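Local coordinates for glycoside hydrolase family protein (Novosphingobium sp. PP1Y, PDB 6Q2F) that probably hydrolyses terminal alpha-L-rhamnose residues from glycosides, as an alpha-L-rhamnosidase of the glycoside hydrolases with a bound sodium ion, at residues 412-417 with 527-532; 980-985 with 1074-1079. All blocks are in the same frame, centred on the assembly; numbering follows the deposited sequence.

Contact 1. Residues 412-417 with 527-532; sequences VIDLTD and DARPWL
With CG anti to the backbone N (chi1 -171°), D414 sends its carboxylate toward R529, whose chain bends at chi2 and chi3 to turn its NE side to that acid. The result is a salt-bridge network, D414–R529–D527, tying the edge strand 413-414 of a four-stranded antiparallel sheet to the loop after helix 516-524. R529 grips D414 side-on: NE and NH2 of R529 each lie 2.8 Å from OD2 of D414, which sits almost in the guanidinium plane, while the carboxylate plane is turned 55° from it. The other oxygen, D414 OD1, closes an Asx turn by accepting from the backbone N of T416 at 2.9 Å, a bond that helps hold the carboxylate's rotation. R529 NH1 turns to D527 OD2 within the same loop, in a bond of weak geometry, and D527 OD1 takes the backbone N of R529 in a second Asx turn. Replacing D414 with an asparagine would probably leave the R529 guanidinium without its charged mate across the contact and weaken the tie between sheet and loop. Beside this polar bridge, V412 packs on P530, itself resting on P409. V412 CB lies 4.3 Å from P530 CB, and V412 CG2 comes to 3.6 Å from P530 O.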
ATOM      1  N   VAL A 412      21.952  33.833 -13.005  1.00 44.83           N
ATOM      2  CA  VAL A 412      22.719  32.752 -12.395  1.00 44.61           C
ATOM      3  C   VAL A 412      23.797  32.281 -13.359  1.00 44.25           C
ATOM      4  O   VAL A 412      23.529  32.027 -14.539  1.00 43.76           O
ATOM      5  CB  VAL A 412      21.806  31.591 -11.985  1.00 42.28           C
ATOM      6  CG1 VAL A 412      22.651  30.437 -11.430  1.00 35.71           C
ATOM      7  CG2 VAL A 412      20.785  32.060 -10.956  1.00 45.78           C
ATOM      8  N   ILE A 413      25.021  32.152 -12.852  1.00 46.28           N
ATOM      9  CA  ILE A 413      26.178  31.761 -13.647  1.00 47.05           C
ATOM     10  C   ILE A 413      26.669  30.403 -13.174  1.00 45.63           C
ATOM     11  O   ILE A 413      26.771  30.150 -11.969  1.00 44.76           O
ATOM     12  CB  ILE A 413      27.309  32.805 -13.554  1.00 47.73           C
ATOM     13  CG1 ILE A 413      26.855  34.149 -14.123  1.00 45.18           C
ATOM     14  CG2 ILE A 413      28.535  32.331 -14.302  1.00 54.74           C
ATOM     15  CD1 ILE A 413      27.861  35.262 -13.882  1.00 49.60           C
ATOM     16  N   ASP A 414      26.991  29.539 -14.128  1.00 43.73           N
ATOM     17  CA  ASP A 414      27.527  28.214 -13.840  1.00 38.85           C
ATOM     18  C   ASP A 414      29.043  28.300 -13.809  1.00 38.94           C
ATOM     19  O   ASP A 414      29.690  28.347 -14.852  1.00 54.67           O
ATOM     20  CB  ASP A 414      27.058  27.214 -14.887  1.00 43.52           C
ATOM     21  CG  ASP A 414      27.411  25.790 -14.522  1.00 52.78           C
ATOM     22  OD1 ASP A 414      28.227  25.593 -13.591  1.00 49.93           O
ATOM     23  OD2 ASP A 414      26.871  24.865 -15.162  1.00 54.21           O
ATOM     24  N   LEU A 415      29.615  28.276 -12.608  1.00 45.17           N
ATOM     25  CA  LEU A 415      31.057  28.305 -12.415  1.00 47.03           C
ATOM     26  C   LEU A 415      31.663  26.916 -12.216  1.00 44.11           C
ATOM     27  O   LEU A 415      32.782  26.817 -11.707  1.00 50.73           O
ATOM     28  CB  LEU A 415      31.408  29.177 -11.211  1.00 51.27           C
ATOM     29  CG  LEU A 415      30.973  30.635 -11.246  1.00 52.20           C
ATOM     30  CD1 LEU A 415      31.369  31.339  -9.956  1.00 52.19           C
ATOM     31  CD2 LEU A 415      31.608  31.314 -12.446  1.00 52.55           C
ATOM     32  N   THR A 416      30.956  25.849 -12.599  1.00 50.95           N
ATOM     33  CA  THR A 416      31.450  24.498 -12.331  1.00 54.81           C
ATOM     34  C   THR A 416      32.847  24.293 -12.910  1.00 67.76           C
ATOM     35  O   THR A 416      33.736  23.756 -12.237  1.00 71.59           O
ATOM     36  CB  THR A 416      30.471  23.469 -12.885  1.00 50.63           C
ATOM     37  OG1 THR A 416      29.181  23.681 -12.295  1.00 53.01           O
ATOM     38  CG2 THR A 416      30.930  22.058 -12.541  1.00 53.25           C
ATOM     39  N   ASP A 417      33.052  24.724 -14.157  1.00 74.07           N
ATOM     40  CA  ASP A 417      34.354  24.809 -14.815  1.00 77.39           C
ATOM     41  C   ASP A 417      35.490  25.237 -13.891  1.00 78.05           C
ATOM     42  O   ASP A 417      36.568  24.636 -13.889  1.00 82.78           O
ATOM     43  CB  ASP A 417      34.293  25.825 -15.965  1.00 83.69           C
ATOM     44  CG  ASP A 417      33.824  25.219 -17.267  1.00 91.67           C
ATOM     45  OD1 ASP A 417      33.521  24.003 -17.293  1.00 97.01           O
ATOM     46  OD2 ASP A 417      33.756  25.973 -18.268  1.00 92.78           O
ATOM     47  N   ASP A 527      16.175  23.861 -18.607  1.00 29.52           N
ATOM     48  CA  ASP A 527      17.403  23.717 -17.828  1.00 33.54           C
ATOM     49  C   ASP A 527      17.142  24.021 -16.351  1.00 31.86           C
ATOM     50  O   ASP A 527      16.720  25.127 -16.005  1.00 37.19           O
ATOM     51  CB  ASP A 527      18.454  24.665 -18.407  1.00 31.63           C
ATOM     52  CG  ASP A 527      19.848  24.433 -17.839  1.00 39.22           C
ATOM     53  OD1 ASP A 527      20.007  23.667 -16.862  1.00 39.20           O
ATOM     54  OD2 ASP A 527      20.796  25.043 -18.382  1.00 46.28           O
ATOM     55  N   ALA A 528      17.403  23.052 -15.471  1.00 31.57           N
ATOM     56  CA  ALA A 528      17.199  23.284 -14.042  1.00 29.68           C
ATOM     57  C   ALA A 528      18.290  24.138 -13.399  1.00 36.36           C
ATOM     58  O   ALA A 528      18.063  24.670 -12.308  1.00 37.47           O
ATOM     59  CB  ALA A 528      17.100  21.954 -13.288  1.00 26.49           C
ATOM     60  N   ARG A 529      19.443  24.320 -14.052  1.00 32.65           N
ATOM     61  CA  ARG A 529      20.587  24.966 -13.403  1.00 37.14           C
ATOM     62  C   ARG A 529      20.278  26.338 -12.811  1.00 38.97           C
ATOM     63  O   ARG A 529      20.660  26.579 -11.653  1.00 38.56           O
ATOM     64  CB  ARG A 529      21.766  25.044 -14.382  1.00 36.83           C
ATOM     65  CG  ARG A 529      22.683  23.834 -14.260  1.00 51.23           C
ATOM     66  CD  ARG A 529      23.212  23.359 -15.617  1.00 60.74           C
ATOM     67  NE  ARG A 529      24.358  24.125 -16.084  1.00 68.67           N
ATOM     68  CZ  ARG A 529      24.360  24.886 -17.178  1.00 73.02           C
ATOM     69  NH1 ARG A 529      23.267  24.978 -17.927  1.00 65.82           N
ATOM     70  NH2 ARG A 529      25.461  25.550 -17.524  1.00 69.65           N
ATOM     71  N   PRO A 530      19.608  27.260 -13.506  1.00 34.39           N
ATOM     72  CA  PRO A 530      19.349  28.570 -12.889  1.00 35.81           C
ATOM     73  C   PRO A 530      18.420  28.489 -11.691  1.00 39.07           C
ATOM     74  O   PRO A 530      18.390  29.427 -10.877  1.00 36.03           O
ATOM     75  CB  PRO A 530      18.721  29.384 -14.031  1.00 34.22           C
ATOM     76  CG  PRO A 530      19.121  28.678 -15.283  1.00 35.05           C
ATOM     77  CD  PRO A 530      19.115  27.220 -14.893  1.00 33.19           C
ATOM     78  N   TRP A 531      17.674  27.394 -11.553  1.00 36.36           N
ATOM     79  CA  TRP A 531      16.691  27.239 -10.494  1.00 40.32           C
ATOM     80  C   TRP A 531      17.206  26.452  -9.296  1.00 38.06           C
ATOM     81  O   TRP A 531      16.591  26.519  -8.223  1.00 34.95           O
ATOM     82  CB  TRP A 531      15.434  26.569 -11.056  1.00 36.23           C
ATOM     83  CG  TRP A 531      14.845  27.375 -12.166  1.00 33.87           C
ATOM     84  CD1 TRP A 531      15.108  27.247 -13.503  1.00 29.85           C
ATOM     85  CD2 TRP A 531      13.907  28.454 -12.041  1.00 35.41           C
ATOM     86  NE1 TRP A 531      14.385  28.174 -14.218  1.00 31.51           N
ATOM     87  CE2 TRP A 531      13.643  28.929 -13.346  1.00 35.52           C
ATOM     88  CE3 TRP A 531      13.256  29.056 -10.954  1.00 34.17           C
ATOM     89  CZ2 TRP A 531      12.759  29.981 -13.594  1.00 38.01           C
ATOM     90  CZ3 TRP A 531      12.375  30.096 -11.198  1.00 38.79           C
ATOM     91  CH2 TRP A 531      12.140  30.555 -12.510  1.00 43.62           C
ATOM     92  N   LEU A 532      18.330  25.747  -9.435  1.00 35.78           N
ATOM     93  CA  LEU A 532      18.877  24.981  -8.317  1.00 35.88           C
ATOM     94  C   LEU A 532      18.940  25.747  -6.998  1.00 36.49           C
ATOM     95  O   LEU A 532      18.705  25.117  -5.954  1.00 34.75           O
ATOM     96  CB  LEU A 532      20.271  24.448  -8.675  1.00 33.81           C
ATOM     97  CG  LEU A 532      20.308  23.496  -9.871  1.00 35.62           C
ATOM     98  CD1 LEU A 532      21.712  22.984 -10.106  1.00 36.69           C
ATOM     99  CD2 LEU A 532      19.343  22.340  -9.675  1.00 31.50           C
TER

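Contact 2. Residues 980-985 with 1074-1079; sequences QGERAV and PYRLDI
E982 meets R1076 across a wide interval, a worked case of long side chains joining backbones that do not pair: their CA atoms are 12.7 Å apart. Along 980-985, Q980 and G981 lead in as loop, and E982 comes just before the edge strand that starts at R983. From there the chain joins a four-stranded antiparallel sheet, R983 and V985 making backbone hydrogen bonds with E1140 and L1138 of strand 1131-1140. Strand 1076-1078 is the opposite edge of that sheet, so the ion pair spans the two inner strands, and both side chains touch I1139 on the way. Residues 1074-1079 lie in a region matching the glycosyl hydrolase 2 galactose-binding domain-like family, consistent with a beta-sandwich domain here.

The glutamate, extended beyond CG, and the arginine reach out to meet each other. R1076 has CG anti to its backbone N (chi1 163°) and bends at chi3, which turns both terminal nitrogens to the acid. R1076 NH2 points almost straight at E982 OE1, yet the bond is long, 3.4 Å; R1076 NH1 lies 3.3 Å from E982 OE2 at a poorer angle of 125°. Both hydrogen bonds are weak, and the carboxylate and guanidinium planes are 53° apart.

With long bonds to E982 and a further weak pair to D1050, the guanidinium is probably held by diffuse electrostatic attraction more than by tightly directed bonds.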
ATOM      1  N   GLN A 980     -39.117 -22.472  -3.081  1.00 90.86           N
ATOM      2  CA  GLN A 980     -38.602 -23.597  -2.316  1.00 95.59           C
ATOM      3  C   GLN A 980     -38.786 -23.283  -0.840  1.00 86.90           C
ATOM      4  O   GLN A 980     -38.276 -22.269  -0.348  1.00 84.44           O
ATOM      5  CB  GLN A 980     -37.131 -23.862  -2.645  1.00104.52           C
ATOM      6  CG  GLN A 980     -36.840 -23.967  -4.147  1.00107.51           C
ATOM      7  CD  GLN A 980     -35.875 -25.095  -4.500  1.00105.85           C
ATOM      8  OE1 GLN A 980     -34.664 -24.890  -4.584  1.00 99.82           O
ATOM      9  NE2 GLN A 980     -36.417 -26.293  -4.722  1.00110.59           N
ATOM     10  N   GLY A 981     -39.531 -24.135  -0.144  1.00 81.99           N
ATOM     11  CA  GLY A 981     -39.679 -23.995   1.285  1.00 83.05           C
ATOM     12  C   GLY A 981     -38.645 -24.797   2.062  1.00 81.45           C
ATOM     13  O   GLY A 981     -38.076 -25.763   1.558  1.00 81.25           O
ATOM     14  N   GLU A 982     -38.394 -24.362   3.293  1.00 80.50           N
ATOM     15  CA  GLU A 982     -37.541 -25.077   4.232  1.00 74.23           C
ATOM     16  C   GLU A 982     -38.418 -25.823   5.224  1.00 65.19           C
ATOM     17  O   GLU A 982     -39.479 -25.330   5.621  1.00 66.17           O
ATOM     18  CB  GLU A 982     -36.625 -24.120   4.998  1.00 74.25           C
ATOM     19  CG  GLU A 982     -35.156 -24.266   4.715  1.00 76.66           C
ATOM     20  CD  GLU A 982     -34.313 -23.394   5.630  1.00 80.47           C
ATOM     21  OE1 GLU A 982     -34.384 -23.565   6.870  1.00 80.33           O
ATOM     22  OE2 GLU A 982     -33.586 -22.525   5.102  1.00 87.30           O
ATOM     23  N   ARG A 983     -37.974 -27.004   5.637  1.00 64.85           N
ATOM     24  CA  ARG A 983     -38.726 -27.752   6.634  1.00 68.49           C
ATOM     25  C   ARG A 983     -37.765 -28.554   7.493  1.00 69.30           C
ATOM     26  O   ARG A 983     -37.088 -29.457   6.987  1.00 67.09           O
ATOM     27  CB  ARG A 983     -39.763 -28.667   5.976  1.00 63.55           C
ATOM     28  CG  ARG A 983     -40.462 -29.572   6.970  1.00 69.42           C
ATOM     29  CD  ARG A 983     -41.723 -30.202   6.395  1.00 79.24           C
ATOM     30  NE  ARG A 983     -42.056 -31.446   7.089  1.00 92.66           N
ATOM     31  CZ  ARG A 983     -42.752 -31.524   8.223  1.00104.67           C
ATOM     32  NH1 ARG A 983     -43.206 -30.423   8.813  1.00109.19           N
ATOM     33  NH2 ARG A 983     -43.000 -32.708   8.772  1.00104.20           N
ATOM     34  N   ALA A 984     -37.705 -28.214   8.779  1.00 77.61           N
ATOM     35  CA  ALA A 984     -36.975 -29.031   9.739  1.00 77.84           C
ATOM     36  C   ALA A 984     -37.601 -30.414   9.816  1.00 61.38           C
ATOM     37  O   ALA A 984     -38.814 -30.554   9.948  1.00 64.43           O
ATOM     38  CB  ALA A 984     -36.965 -28.364  11.115  1.00 85.45           C
ATOM     39  N   VAL A 985     -36.759 -31.435   9.700  1.00 61.87           N
ATOM     40  CA  VAL A 985     -37.190 -32.822   9.677  1.00 65.00           C
ATOM     41  C   VAL A 985     -36.831 -33.538  10.973  1.00 60.98           C
ATOM     42  O   VAL A 985     -37.595 -34.379  11.461  1.00 67.54           O
ATOM     43  CB  VAL A 985     -36.575 -33.537   8.450  1.00 74.28           C
ATOM     44  CG1 VAL A 985     -36.896 -35.031   8.439  1.00 80.59           C
ATOM     45  CG2 VAL A 985     -37.061 -32.871   7.165  1.00 79.32           C
ATOM     46  N   PRO A1074     -24.138 -19.516   7.390  1.00 36.14           N
ATOM     47  CA  PRO A1074     -24.670 -20.700   8.079  1.00 35.56           C
ATOM     48  C   PRO A1074     -23.918 -21.987   7.746  1.00 40.06           C
ATOM     49  O   PRO A1074     -23.641 -22.289   6.581  1.00 35.85           O
ATOM     50  CB  PRO A1074     -26.129 -20.773   7.605  1.00 36.33           C
ATOM     51  CG  PRO A1074     -26.158 -20.059   6.304  1.00 38.07           C
ATOM     52  CD  PRO A1074     -24.998 -19.078   6.275  1.00 35.11           C
ATOM     53  N   TYR A1075     -23.601 -22.749   8.796  1.00 33.33           N
ATOM     54  CA  TYR A1075     -22.866 -24.003   8.685  1.00 34.58           C
ATOM     55  C   TYR A1075     -23.832 -25.069   8.198  1.00 37.72           C
ATOM     56  O   TYR A1075     -24.417 -25.818   8.981  1.00 41.84           O
ATOM     57  CB  TYR A1075     -22.258 -24.384  10.026  1.00 37.98           C
ATOM     58  CG  TYR A1075     -21.133 -23.491  10.457  1.00 38.01           C
ATOM     59  CD1 TYR A1075     -21.368 -22.332  11.193  1.00 38.89           C
ATOM     60  CD2 TYR A1075     -19.829 -23.799  10.118  1.00 31.84           C
ATOM     61  CE1 TYR A1075     -20.310 -21.513  11.602  1.00 33.37           C
ATOM     62  CE2 TYR A1075     -18.772 -22.994  10.517  1.00 33.24           C
ATOM     63  CZ  TYR A1075     -19.016 -21.866  11.262  1.00 31.53           C
ATOM     64  OH  TYR A1075     -17.940 -21.079  11.636  1.00 33.09           O
ATOM     65  N   ARG A1076     -23.986 -25.157   6.884  1.00 42.99           N
ATOM     66  CA  ARG A1076     -25.008 -26.017   6.316  1.00 48.20           C
ATOM     67  C   ARG A1076     -24.422 -26.743   5.121  1.00 40.49           C
ATOM     68  O   ARG A1076     -23.744 -26.129   4.299  1.00 40.57           O
ATOM     69  CB  ARG A1076     -26.238 -25.175   5.943  1.00 51.89           C
ATOM     70  CG  ARG A1076     -27.220 -25.807   5.006  1.00 60.30           C
ATOM     71  CD  ARG A1076     -28.239 -24.759   4.580  1.00 66.51           C
ATOM     72  NE  ARG A1076     -29.053 -24.335   5.714  1.00 62.26           N
ATOM     73  CZ  ARG A1076     -30.384 -24.323   5.721  1.00 68.07           C
ATOM     74  NH1 ARG A1076     -31.074 -24.687   4.639  1.00 69.10           N
ATOM     75  NH2 ARG A1076     -31.029 -23.922   6.808  1.00 60.27           N
ATOM     76  N   LEU A1077     -24.677 -28.043   5.026  1.00 38.57           N
ATOM     77  CA  LEU A1077     -24.162 -28.857   3.936  1.00 37.52           C
ATOM     78  C   LEU A1077     -25.276 -29.710   3.345  1.00 39.66           C
ATOM     79  O   LEU A1077     -26.162 -30.186   4.058  1.00 43.90           O
ATOM     80  CB  LEU A1077     -23.028 -29.770   4.417  1.00 34.91           C
ATOM     81  CG  LEU A1077     -21.779 -29.049   4.912  1.00 32.04           C
ATOM     82  CD1 LEU A1077     -20.780 -30.043   5.422  1.00 29.82           C
ATOM     83  CD2 LEU A1077     -21.181 -28.238   3.759  1.00 33.64           C
ATOM     84  N   ASP A1078     -25.188 -29.933   2.036  1.00 42.82           N
ATOM     85  CA  ASP A1078     -26.152 -30.742   1.299  1.00 40.29           C
ATOM     86  C   ASP A1078     -25.764 -32.212   1.411  1.00 38.88           C
ATOM     87  O   ASP A1078     -24.770 -32.642   0.826  1.00 40.73           O
ATOM     88  CB  ASP A1078     -26.190 -30.292  -0.159  1.00 49.57           C
ATOM     89  CG  ASP A1078     -27.282 -30.998  -0.969  1.00 52.58           C
ATOM     90  OD1 ASP A1078     -27.697 -32.116  -0.592  1.00 52.75           O
ATOM     91  OD2 ASP A1078     -27.712 -30.425  -1.990  1.00 50.99           O
ATOM     92  N   ILE A1079     -26.549 -32.999   2.140  1.00 31.18           N
ATOM     93  CA  ILE A1079     -26.241 -34.411   2.334  1.00 35.98           C
ATOM     94  C   ILE A1079     -27.177 -35.333   1.564  1.00 36.21           C
ATOM     95  O   ILE A1079     -26.990 -36.557   1.605  1.00 41.44           O
ATOM     96  CB  ILE A1079     -26.225 -34.780   3.831  1.00 37.29           C
ATOM     97  CG1 ILE A1079     -27.622 -34.679   4.439  1.00 38.23           C
ATOM     98  CG2 ILE A1079     -25.282 -33.857   4.572  1.00 35.38           C
ATOM     99  CD1 ILE A1079     -27.702 -35.335   5.833  1.00 33.76           C
TER

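In the fold
Contact 1 is complete in the sequence before contact 2 begins, and the chain's centre lies between them, with the contact centres 79 Å apart and nearest atoms about 61 Å apart. They share no sheet or helix. Residues 412-417 border the sheet that also holds strands 151-160, 206-217 and 436-447, whereas contact 2 spans the two edges of the sheet completed by strands 1047-1055 and 1131-1140. Both sheets have the strand order 1-4-2-3, so one topology serves in two ways: contact 1 fastens a sheet edge to a neighbouring loop, and contact 2 bridges within a sheet. Each is thus a local surface tie in its own outlying part of this large, multidomain enzyme.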